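Local coordinates for methanol--corrinoid protein co-methyltransferase (PDB 2I2X), which catalyses transfer of the methyl group of methanol to the cob(I)amide bound to its partner corrinoid protein MtaC, in methanogenesis from methanol, at residues 38-47 / 80-88; 284-295 / 303-314. All blocks are in the same frame, centred on the assembly; numbering follows the deposited sequence.

Followed from the N terminus, the two contacts come in series along a TIM barrel. Contact 1 closes first: strand 40-43 leads through helix 55-76 to strand 80-86, which lies beside it as its parallel neighbour. Contact 2 opens far later and closes a much shorter loop, where seven residues without helix or strand separate 284-295 from 303-314. The loops neither nest nor cross, yet strand 309-311 borders strand 40-43 on the side away from 80-86, and this closeness brings the pairs together in one sheet. Side chains probably tie them further, Glu-42 OE1 to Thr-285 OG1 and Asn-312 OD1 to Asn-44 N. Both contacts supply a glutamate to the same potassium ion.

Contact 1 (38-47 / 80-88); sequences YTIPEINYAP and AIILETEHV. With K (potassium ion), chain S.
Glu-42 and Ile-82 lie side by side on neighbouring parallel strands of the TIM barrel, the first and last members of a beta-alpha-beta unit whose helix is 55-76. Three backbone bonds join the strands: Ile-82 N to Pro-41 O, Ile-43 N to Ile-82 O and Glu-84 N to Ile-43 O. The extended Glu-42 chain, its CG trans to the backbone N (chi1 178°), runs past the CG2 branch of Ile-82, which OE2 approaches to 3.4 Å; Arg-123 forms a salt bridge with that oxygen, and OE1 is hydrogen-bonded to Thr-285 OG1. On the other face Ile-43 CG2 meets Ile-81 CD1 at 3.6 Å. Further along, Asn-44 ND2 donates to Glu-84 OE1 over 2.9 Å. The oxygen lies in the amide plane but is met from above its own carboxylate, the two groups being turned 70° apart, while Glu-84 OE2 is held by Lys-267 and Thr-125. The Tyr-45 ring meets the other strand in two ways: Glu-84 O lies over one face, toward the rim, 3.2 Å from CZ, and the phenol OH shares a 2.8 Å hydrogen bond with Thr-85 OG1 at the ring edge. With a leucine in place of Tyr-45, Thr-85 OG1 would probably lose this hydroxyl partner, though not Gln-105, and Glu-84 O its aromatic cover. Just beyond, a water accepts from Tyr-45 N and Glu-86 N, bridging the strand ends beside the metal site. There Glu-86, joined by Glu-164 and Glu-313, puts OE2, also hydrogen-bonded to Lys-267, 2.3 Å from the potassium ion.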
loop_
_atom_site.group_PDB
_atom_site.type_symbol
_atom_site.label_atom_id
_atom_site.label_comp_id
_atom_site.label_asym_id
_atom_site.label_seq_id
_atom_site.Cartn_x
_atom_site.Cartn_y
_atom_site.Cartn_z
ATOM N N TYR A 38 -4.978 -14.414 -19.865
ATOM C CA TYR A 38 -5.302 -13.445 -18.812
ATOM C C TYR A 38 -4.209 -13.329 -17.740
ATOM O O TYR A 38 -3.659 -14.345 -17.313
ATOM C CB TYR A 38 -6.663 -13.728 -18.150
ATOM C CG TYR A 38 -6.813 -15.070 -17.467
ATOM C CD1 TYR A 38 -7.315 -16.181 -18.151
ATOM C CD2 TYR A 38 -6.473 -15.220 -16.132
ATOM C CE1 TYR A 38 -7.473 -17.418 -17.505
ATOM C CE2 TYR A 38 -6.628 -16.445 -15.469
ATOM C CZ TYR A 38 -7.132 -17.542 -16.157
ATOM O OH TYR A 38 -7.318 -18.732 -15.454
ATOM N N THR A 39 -3.926 -12.099 -17.308
ATOM C CA THR A 39 -2.984 -11.877 -16.218
ATOM C C THR A 39 -3.648 -12.207 -14.884
ATOM O O THR A 39 -4.868 -12.099 -14.751
ATOM C CB THR A 39 -2.479 -10.427 -16.199
ATOM O OG1 THR A 39 -3.599 -9.531 -16.077
ATOM C CG2 THR A 39 -1.686 -10.104 -17.480
ATOM N N ILE A 40 -2.854 -12.619 -13.901
ATOM C CA ILE A 40 -3.391 -13.002 -12.590
ATOM C C ILE A 40 -2.638 -12.302 -11.467
ATOM O O ILE A 40 -1.398 -12.307 -11.462
ATOM C CB ILE A 40 -3.258 -14.500 -12.336
ATOM C CG1 ILE A 40 -3.964 -15.315 -13.414
ATOM C CG2 ILE A 40 -3.846 -14.859 -11.001
ATOM C CD1 ILE A 40 -3.278 -16.649 -13.646
ATOM N N PRO A 41 -3.377 -11.701 -10.502
ATOM C CA PRO A 41 -2.649 -11.118 -9.370
ATOM C C PRO A 41 -2.100 -12.206 -8.460
ATOM O O PRO A 41 -2.738 -13.239 -8.269
ATOM C CB PRO A 41 -3.722 -10.280 -8.655
ATOM C CG PRO A 41 -5.026 -10.961 -8.997
ATOM C CD PRO A 41 -4.841 -11.528 -10.383
ATOM N N GLU A 42 -0.921 -11.958 -7.898
ATOM C CA GLU A 42 -0.255 -12.891 -6.984
ATOM C C GLU A 42 0.108 -12.111 -5.722
ATOM O O GLU A 42 1.005 -11.254 -5.738
ATOM C CB GLU A 42 0.998 -13.510 -7.638
ATOM C CG GLU A 42 1.826 -14.494 -6.734
ATOM C CD GLU A 42 2.685 -15.566 -7.525
ATOM O OE1 GLU A 42 3.147 -15.332 -8.681
ATOM O OE2 GLU A 42 2.882 -16.677 -6.986
ATOM N N ILE A 43 -0.581 -12.397 -4.628
ATOM C CA ILE A 43 -0.363 -11.627 -3.408
ATOM C C ILE A 43 0.650 -12.316 -2.474
ATOM O O ILE A 43 0.604 -13.539 -2.270
ATOM C CB ILE A 43 -1.712 -11.298 -2.681
ATOM C CG1 ILE A 43 -1.492 -10.400 -1.456
ATOM C CG2 ILE A 43 -2.466 -12.597 -2.330
ATOM C CD1 ILE A 43 -1.171 -8.915 -1.756
ATOM N N ASN A 44 1.555 -11.500 -1.929
ATOM C CA ASN A 44 2.598 -11.935 -1.004
ATOM C C ASN A 44 2.410 -11.246 0.331
ATOM O O ASN A 44 1.646 -10.280 0.413
ATOM C CB ASN A 44 3.971 -11.643 -1.576
ATOM C CG ASN A 44 4.465 -12.771 -2.453
ATOM O OD1 ASN A 44 5.014 -13.757 -1.956
ATOM N ND2 ASN A 44 4.232 -12.660 -3.757
ATOM N N TYR A 45 3.077 -11.759 1.365
ATOM C CA TYR A 45 2.800 -11.383 2.763
ATOM C C TYR A 45 3.830 -12.024 3.687
ATOM O O TYR A 45 4.375 -13.062 3.356
ATOM C CB TYR A 45 1.403 -11.857 3.196
ATOM C CG TYR A 45 1.026 -13.212 2.610
ATOM C CD1 TYR A 45 1.402 -14.392 3.223
ATOM C CD2 TYR A 45 0.293 -13.295 1.432
ATOM C CE1 TYR A 45 1.053 -15.623 2.661
ATOM C CE2 TYR A 45 -0.049 -14.495 0.880
ATOM C CZ TYR A 45 0.326 -15.656 1.490
ATOM O OH TYR A 45 -0.035 -16.845 0.911
ATOM N N ALA A 46 4.093 -11.382 4.826
ATOM C CA ALA A 46 4.940 -11.908 5.899
ATOM C C ALA A 46 4.127 -11.760 7.200
ATOM O O ALA A 46 3.572 -10.686 7.471
ATOM C CB ALA A 46 6.251 -11.124 6.003
ATOM N N PRO A 47 4.043 -12.834 7.999
ATOM C CA PRO A 47 3.398 -12.721 9.291
ATOM C C PRO A 47 4.152 -11.762 10.211
ATOM O O PRO A 47 5.292 -11.394 9.932
ATOM C CB PRO A 47 3.413 -14.152 9.831
ATOM C CG PRO A 47 4.451 -14.876 9.068
ATOM C CD PRO A 47 4.549 -14.200 7.725
ATOM N N ALA A 80 -9.940 -14.153 -10.399
ATOM C CA ALA A 80 -8.786 -15.053 -10.149
ATOM C C ALA A 80 -7.727 -14.476 -9.208
ATOM O O ALA A 80 -7.558 -13.258 -9.076
ATOM C CB ALA A 80 -8.135 -15.491 -11.464
ATOM N N ILE A 81 -7.013 -15.358 -8.533
ATOM C CA ILE A 81 -6.001 -14.889 -7.632
ATOM C C ILE A 81 -5.030 -16.009 -7.267
ATOM O O ILE A 81 -5.448 -17.158 -7.126
ATOM C CB ILE A 81 -6.662 -14.236 -6.386
ATOM C CG1 ILE A 81 -5.673 -13.306 -5.649
ATOM C CG2 ILE A 81 -7.386 -15.238 -5.530
ATOM C CD1 ILE A 81 -4.968 -13.961 -4.601
ATOM N N ILE A 82 -3.751 -15.677 -7.106
ATOM C CA ILE A 82 -2.775 -16.651 -6.600
ATOM C C ILE A 82 -2.254 -16.131 -5.264
ATOM O O ILE A 82 -1.933 -14.935 -5.161
ATOM C CB ILE A 82 -1.577 -16.784 -7.551
ATOM C CG1 ILE A 82 -2.010 -17.450 -8.859
ATOM C CG2 ILE A 82 -0.453 -17.548 -6.881
ATOM C CD1 ILE A 82 -1.021 -17.258 -10.032
ATOM N N LEU A 83 -2.183 -16.996 -4.251
ATOM C CA LEU A 83 -1.512 -16.639 -2.995
ATOM C C LEU A 83 -0.098 -17.234 -2.975
ATOM O O LEU A 83 0.102 -18.428 -3.270
ATOM C CB LEU A 83 -2.325 -17.114 -1.779
ATOM C CG LEU A 83 -3.687 -16.425 -1.477
ATOM C CD1 LEU A 83 -4.924 -16.950 -2.303
ATOM C CD2 LEU A 83 -3.989 -16.463 0.035
ATOM N N GLU A 84 0.893 -16.409 -2.662
ATOM C CA GLU A 84 2.220 -16.925 -2.500
ATOM C C GLU A 84 2.688 -16.818 -1.047
ATOM O O GLU A 84 2.819 -15.706 -0.505
ATOM C CB GLU A 84 3.235 -16.263 -3.444
ATOM C CG GLU A 84 4.679 -16.776 -3.151
ATOM C CD GLU A 84 5.783 -16.098 -3.915
ATOM O OE1 GLU A 84 5.531 -15.103 -4.634
ATOM O OE2 GLU A 84 6.935 -16.565 -3.783
ATOM N N THR A 85 2.984 -17.971 -0.448
ATOM C CA THR A 85 3.571 -18.037 0.887
ATOM C C THR A 85 5.074 -18.279 0.812
ATOM O O THR A 85 5.515 -19.378 0.460
ATOM C CB THR A 85 2.921 -19.167 1.736
ATOM O OG1 THR A 85 1.490 -19.032 1.692
ATOM C CG2 THR A 85 3.368 -19.108 3.174
ATOM N N GLU A 86 5.859 -17.254 1.131
ATOM C CA GLU A 86 7.301 -17.412 1.254
ATOM C C GLU A 86 7.626 -17.882 2.631
ATOM O O GLU A 86 7.558 -17.104 3.552
ATOM C CB GLU A 86 8.023 -16.096 1.015
ATOM C CG GLU A 86 7.842 -15.605 -0.401
ATOM C CD GLU A 86 8.604 -14.350 -0.704
ATOM O OE1 GLU A 86 8.383 -13.314 -0.035
ATOM O OE2 GLU A 86 9.430 -14.383 -1.643
ATOM N N HIS A 87 8.027 -19.140 2.770
ATOM C CA HIS A 87 8.396 -19.707 4.073
ATOM C C HIS A 87 9.237 -18.764 4.922
ATOM O O HIS A 87 10.232 -18.257 4.457
ATOM C CB HIS A 87 9.124 -21.039 3.885
ATOM C CG HIS A 87 8.226 -22.173 3.499
ATOM N ND1 HIS A 87 8.557 -23.493 3.719
ATOM C CD2 HIS A 87 6.992 -22.191 2.932
ATOM C CE1 HIS A 87 7.579 -24.273 3.289
ATOM N NE2 HIS A 87 6.620 -23.509 2.804
ATOM N N VAL A 88 8.800 -18.482 6.149
ATOM C CA VAL A 88 9.743 -18.095 7.210
ATOM C C VAL A 88 10.638 -19.317 7.455
ATOM O O VAL A 88 10.222 -20.453 7.205
ATOM C CB VAL A 88 9.051 -17.689 8.545
ATOM C CG1 VAL A 88 8.202 -16.443 8.367
ATOM C CG2 VAL A 88 8.246 -18.835 9.107
HETATM K K K S . 11.179 -12.842 -1.879
HETATM O O HOH W 1 4.753 -14.329 0.685
HETATM O O HOH W 2 6.841 -12.379 1.870
#

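Contact 2 (284-295 / 303-314); sequences MTMEGKTSTCAH and VMQCCDCWSNES. With K (potassium ion), chain S.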
loop_
_atom_site.group_PDB
_atom_site.type_symbol
_atom_site.label_atom_id
_atom_site.label_comp_id
_atom_site.label_asym_id
_atom_site.label_seq_id
_atom_site.Cartn_x
_atom_site.Cartn_y
_atom_site.Cartn_z
ATOM N N MET A 284 5.606 -16.072 -16.598
ATOM C CA MET A 284 6.420 -15.491 -15.524
ATOM C C MET A 284 5.606 -14.499 -14.691
ATOM O O MET A 284 4.816 -13.730 -15.224
ATOM C CB MET A 284 7.628 -14.766 -16.094
ATOM C CG MET A 284 8.540 -15.620 -16.961
ATOM S SD MET A 284 9.527 -16.829 -16.024
ATOM C CE MET A 284 9.535 -18.195 -17.197
ATOM N N THR A 285 5.805 -14.530 -13.375
ATOM C CA THR A 285 5.346 -13.455 -12.529
ATOM C C THR A 285 6.339 -12.299 -12.530
ATOM O O THR A 285 7.556 -12.514 -12.612
ATOM C CB THR A 285 5.146 -13.955 -11.117
ATOM O OG1 THR A 285 4.313 -15.110 -11.176
ATOM C CG2 THR A 285 4.465 -12.915 -10.275
ATOM N N MET A 286 5.821 -11.074 -12.427
ATOM C CA MET A 286 6.683 -9.885 -12.289
ATOM C C MET A 286 6.196 -9.033 -11.122
ATOM O O MET A 286 5.108 -9.292 -10.570
ATOM C CB MET A 286 6.719 -9.073 -13.583
ATOM C CG MET A 286 7.057 -9.885 -14.838
ATOM S SD MET A 286 8.770 -10.489 -14.963
ATOM C CE MET A 286 9.740 -8.978 -15.230
ATOM N N GLU A 287 6.989 -8.024 -10.750
ATOM C CA GLU A 287 6.628 -7.070 -9.703
ATOM C C GLU A 287 7.252 -5.728 -10.031
ATOM O O GLU A 287 8.394 -5.666 -10.506
ATOM C CB GLU A 287 7.144 -7.525 -8.341
ATOM C CG GLU A 287 8.664 -7.595 -8.251
ATOM C CD GLU A 287 9.135 -8.336 -7.018
ATOM O OE1 GLU A 287 8.541 -9.384 -6.707
ATOM O OE2 GLU A 287 10.067 -7.864 -6.339
ATOM N N GLY A 288 6.521 -4.654 -9.762
ATOM C CA GLY A 288 7.030 -3.327 -10.022
ATOM C C GLY A 288 6.295 -2.285 -9.213
ATOM O O GLY A 288 6.317 -2.299 -7.988
ATOM N N LYS A 289 5.599 -1.406 -9.910
ATOM C CA LYS A 289 4.930 -0.282 -9.261
ATOM C C LYS A 289 4.029 -0.670 -8.075
ATOM O O LYS A 289 3.840 0.152 -7.168
ATOM C CB LYS A 289 4.141 0.528 -10.287
ATOM C CG LYS A 289 2.837 -0.084 -10.717
ATOM C CD LYS A 289 2.007 0.955 -11.394
ATOM C CE LYS A 289 0.966 0.360 -12.317
ATOM N NZ LYS A 289 0.389 1.452 -13.191
ATOM N N THR A 290 3.458 -1.881 -8.112
ATOM C CA THR A 290 2.558 -2.360 -7.081
ATOM C C THR A 290 3.249 -3.344 -6.116
ATOM O O THR A 290 2.595 -4.146 -5.423
ATOM C CB THR A 290 1.263 -2.931 -7.669
ATOM O OG1 THR A 290 0.736 -2.003 -8.617
ATOM C CG2 THR A 290 0.183 -3.136 -6.561
ATOM N N SER A 291 4.576 -3.254 -6.048
ATOM C CA SER A 291 5.336 -3.977 -5.002
ATOM C C SER A 291 6.112 -2.987 -4.129
ATOM O O SER A 291 7.036 -3.382 -3.415
ATOM C CB SER A 291 6.274 -5.053 -5.603
ATOM O OG SER A 291 7.245 -4.455 -6.459
ATOM N N THR A 292 5.734 -1.716 -4.175
ATOM C CA THR A 292 6.451 -0.683 -3.405
ATOM C C THR A 292 6.390 -0.876 -1.887
ATOM O O THR A 292 7.223 -0.320 -1.170
ATOM C CB THR A 292 5.958 0.752 -3.747
ATOM O OG1 THR A 292 4.522 0.805 -3.627
ATOM C CG2 THR A 292 6.389 1.150 -5.166
ATOM N N CYS A 293 5.396 -1.623 -1.397
ATOM C CA CYS A 293 5.350 -2.054 0.010
ATOM C C CYS A 293 6.611 -2.820 0.429
ATOM O O CYS A 293 7.027 -2.795 1.606
ATOM C CB CYS A 293 4.124 -2.938 0.257
ATOM S SG CYS A 293 3.745 -4.088 -1.113
ATOM N N ALA A 294 7.219 -3.505 -0.530
ATOM C CA ALA A 294 8.481 -4.188 -0.275
ATOM C C ALA A 294 9.710 -3.341 -0.620
ATOM O O ALA A 294 10.685 -3.372 0.129
ATOM C CB ALA A 294 8.527 -5.527 -0.990
ATOM N N HIS A 295 9.699 -2.612 -1.739
ATOM C CA HIS A 295 10.900 -1.867 -2.150
ATOM C C HIS A 295 10.632 -0.990 -3.329
ATOM O O HIS A 295 9.721 -1.228 -4.087
ATOM C CB HIS A 295 12.095 -2.812 -2.530
ATOM C CG HIS A 295 11.756 -3.831 -3.584
ATOM N ND1 HIS A 295 11.764 -3.542 -4.937
ATOM C CD2 HIS A 295 11.352 -5.121 -3.479
ATOM C CE1 HIS A 295 11.391 -4.611 -5.616
ATOM N NE2 HIS A 295 11.137 -5.584 -4.757
ATOM N N VAL A 303 7.917 -3.544 -16.311
ATOM C CA VAL A 303 7.895 -4.980 -16.029
ATOM C C VAL A 303 6.536 -5.667 -16.280
ATOM O O VAL A 303 6.451 -6.904 -16.226
ATOM C CB VAL A 303 8.323 -5.284 -14.558
ATOM C CG1 VAL A 303 9.839 -5.101 -14.396
ATOM C CG2 VAL A 303 7.548 -4.392 -13.561
ATOM N N MET A 304 5.481 -4.891 -16.533
ATOM C CA MET A 304 4.159 -5.474 -16.764
ATOM C C MET A 304 4.067 -5.913 -18.221
ATOM O O MET A 304 3.198 -6.732 -18.593
ATOM C CB MET A 304 3.012 -4.467 -16.480
ATOM C CG MET A 304 2.703 -4.152 -15.004
ATOM S SD MET A 304 1.267 -3.069 -14.602
ATOM C CE MET A 304 2.014 -1.546 -15.096
ATOM N N GLN A 305 4.978 -5.372 -19.030
ATOM C CA GLN A 305 4.906 -5.414 -20.486
ATOM C C GLN A 305 4.558 -6.814 -21.007
ATOM O O GLN A 305 3.870 -6.951 -22.010
ATOM C CB GLN A 305 6.241 -4.930 -21.068
ATOM C CG GLN A 305 7.402 -5.916 -20.809
ATOM C CD GLN A 305 8.787 -5.329 -21.006
ATOM O OE1 GLN A 305 9.008 -4.431 -21.814
ATOM N NE2 GLN A 305 9.745 -5.875 -20.275
ATOM N N CYS A 306 5.080 -7.843 -20.331
ATOM C CA CYS A 306 4.832 -9.216 -20.702
ATOM C C CYS A 306 4.632 -10.129 -19.505
ATOM O O CYS A 306 4.864 -11.322 -19.619
ATOM C CB CYS A 306 5.964 -9.765 -21.561
ATOM S SG CYS A 306 6.297 -8.843 -23.083
ATOM N N CYS A 307 4.202 -9.611 -18.365
ATOM C CA CYS A 307 4.000 -10.475 -17.218
ATOM C C CYS A 307 2.825 -11.422 -17.439
ATOM O O CYS A 307 1.957 -11.144 -18.231
ATOM C CB CYS A 307 3.764 -9.657 -15.953
ATOM S SG CYS A 307 2.203 -8.730 -15.968
ATOM N N ASP A 308 2.804 -12.535 -16.714
ATOM C CA ASP A 308 1.646 -13.408 -16.684
ATOM C C ASP A 308 0.966 -13.296 -15.334
ATOM O O ASP A 308 -0.277 -13.311 -15.248
ATOM C CB ASP A 308 2.032 -14.846 -17.013
ATOM C CG ASP A 308 2.648 -14.965 -18.417
ATOM O OD1 ASP A 308 1.879 -15.178 -19.394
ATOM O OD2 ASP A 308 3.894 -14.807 -18.548
ATOM N N CYS A 309 1.771 -13.172 -14.278
ATOM C CA CYS A 309 1.242 -12.881 -12.937
ATOM C C CYS A 309 1.907 -11.626 -12.404
ATOM O O CYS A 309 2.999 -11.265 -12.843
ATOM C CB CYS A 309 1.403 -14.081 -12.000
ATOM S SG CYS A 309 0.909 -15.636 -12.825
ATOM N N TRP A 310 1.233 -10.948 -11.486
ATOM C CA TRP A 310 1.625 -9.602 -11.071
ATOM C C TRP A 310 1.566 -9.579 -9.564
ATOM O O TRP A 310 0.505 -9.830 -8.972
ATOM C CB TRP A 310 0.673 -8.602 -11.686
ATOM C CG TRP A 310 0.919 -7.133 -11.447
ATOM C CD1 TRP A 310 -0.010 -6.222 -11.013
ATOM C CD2 TRP A 310 2.124 -6.394 -11.687
ATOM N NE1 TRP A 310 0.544 -4.968 -10.950
ATOM C CE2 TRP A 310 1.849 -5.036 -11.370
ATOM C CE3 TRP A 310 3.407 -6.740 -12.138
ATOM C CZ2 TRP A 310 2.815 -4.016 -11.486
ATOM C CZ3 TRP A 310 4.371 -5.726 -12.260
ATOM C CH2 TRP A 310 4.064 -4.376 -11.929
ATOM N N SER A 311 2.731 -9.319 -8.961
ATOM C CA SER A 311 2.924 -9.439 -7.535
ATOM C C SER A 311 3.308 -8.127 -6.784
ATOM O O SER A 311 3.847 -7.201 -7.383
ATOM C CB SER A 311 3.985 -10.512 -7.313
ATOM O OG SER A 311 4.557 -10.428 -6.016
ATOM N N ASN A 312 3.039 -8.096 -5.472
ATOM C CA ASN A 312 3.424 -6.982 -4.579
ATOM C C ASN A 312 4.678 -7.299 -3.786
ATOM O O ASN A 312 5.053 -6.540 -2.875
ATOM C CB ASN A 312 2.309 -6.701 -3.555
ATOM C CG ASN A 312 2.153 -7.846 -2.574
ATOM O OD1 ASN A 312 1.984 -8.980 -2.993
ATOM N ND2 ASN A 312 2.257 -7.564 -1.266
ATOM N N GLU A 313 5.286 -8.457 -4.101
ATOM C CA GLU A 313 6.586 -8.903 -3.569
ATOM C C GLU A 313 6.467 -9.346 -2.125
ATOM O O GLU A 313 6.679 -10.509 -1.804
ATOM C CB GLU A 313 7.670 -7.833 -3.748
ATOM C CG GLU A 313 9.008 -8.133 -3.078
ATOM C CD GLU A 313 9.657 -9.454 -3.524
ATOM O OE1 GLU A 313 10.608 -9.885 -2.828
ATOM O OE2 GLU A 313 9.239 -10.057 -4.552
ATOM N N SER A 314 6.105 -8.414 -1.253
ATOM C CA SER A 314 5.911 -8.717 0.146
ATOM C C SER A 314 5.427 -7.499 0.930
ATOM O O SER A 314 5.765 -6.354 0.608
ATOM C CB SER A 314 7.209 -9.202 0.763
ATOM O OG SER A 314 6.889 -9.860 1.973
HETATM K K K S . 11.179 -12.842 -1.879
HETATM O O HOH W 3 4.063 -4.912 -8.717
#
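Met-284 O is gripped by two backbone donors, Asp-308 N at 2.8 Å and Cys-309 N at 3.2 Å, the first almost straight in line with the carbonyl, the second from above its plane. Asp-308 OD2 accepts from Met-284 N, met from above the carboxylate plane, and salt-bridges Lys-277. This exchange starts the parallel pairing of strands 285-287 and 309-311 in the TIM barrel, continued by Met-286 N to Cys-309 O and Ser-311 N to Met-286 O. On the face it shares with Trp-310, Met-286, bent at chi2 (-70°) and chi3 (-69°), lays CG 3.5 Å from Cys-307 CB and turns CE toward Val-303. Met-304 CG lies over one face of the Trp-310 indole and a water over the opposite one, both toward the rim; Val-303 CG2 meets its edge and NE1 bonds Asp-336. That water accepts from Gly-288 N and donates to Ser-311 O, both at 2.7 Å, bridging the segments. Toward the metals, His-295 NE2 donates, in its ring plane, to the anti side of Glu-287 OE2 (3.0 Å), and Glu-313 CG packs at the imidazole edge and against Ala-294 CB (3.4 Å). Glu-313 OE1 reaches the potassium ion at a long 3.2 Å, whereas Ala-294 and Ser-314 touch the corrinoid. The chemistry thus shifts from backbone pairing around the indole to a carboxylate-imidazole cluster that brings the Glu-313 carboxylate up to the metals beside the cofactor.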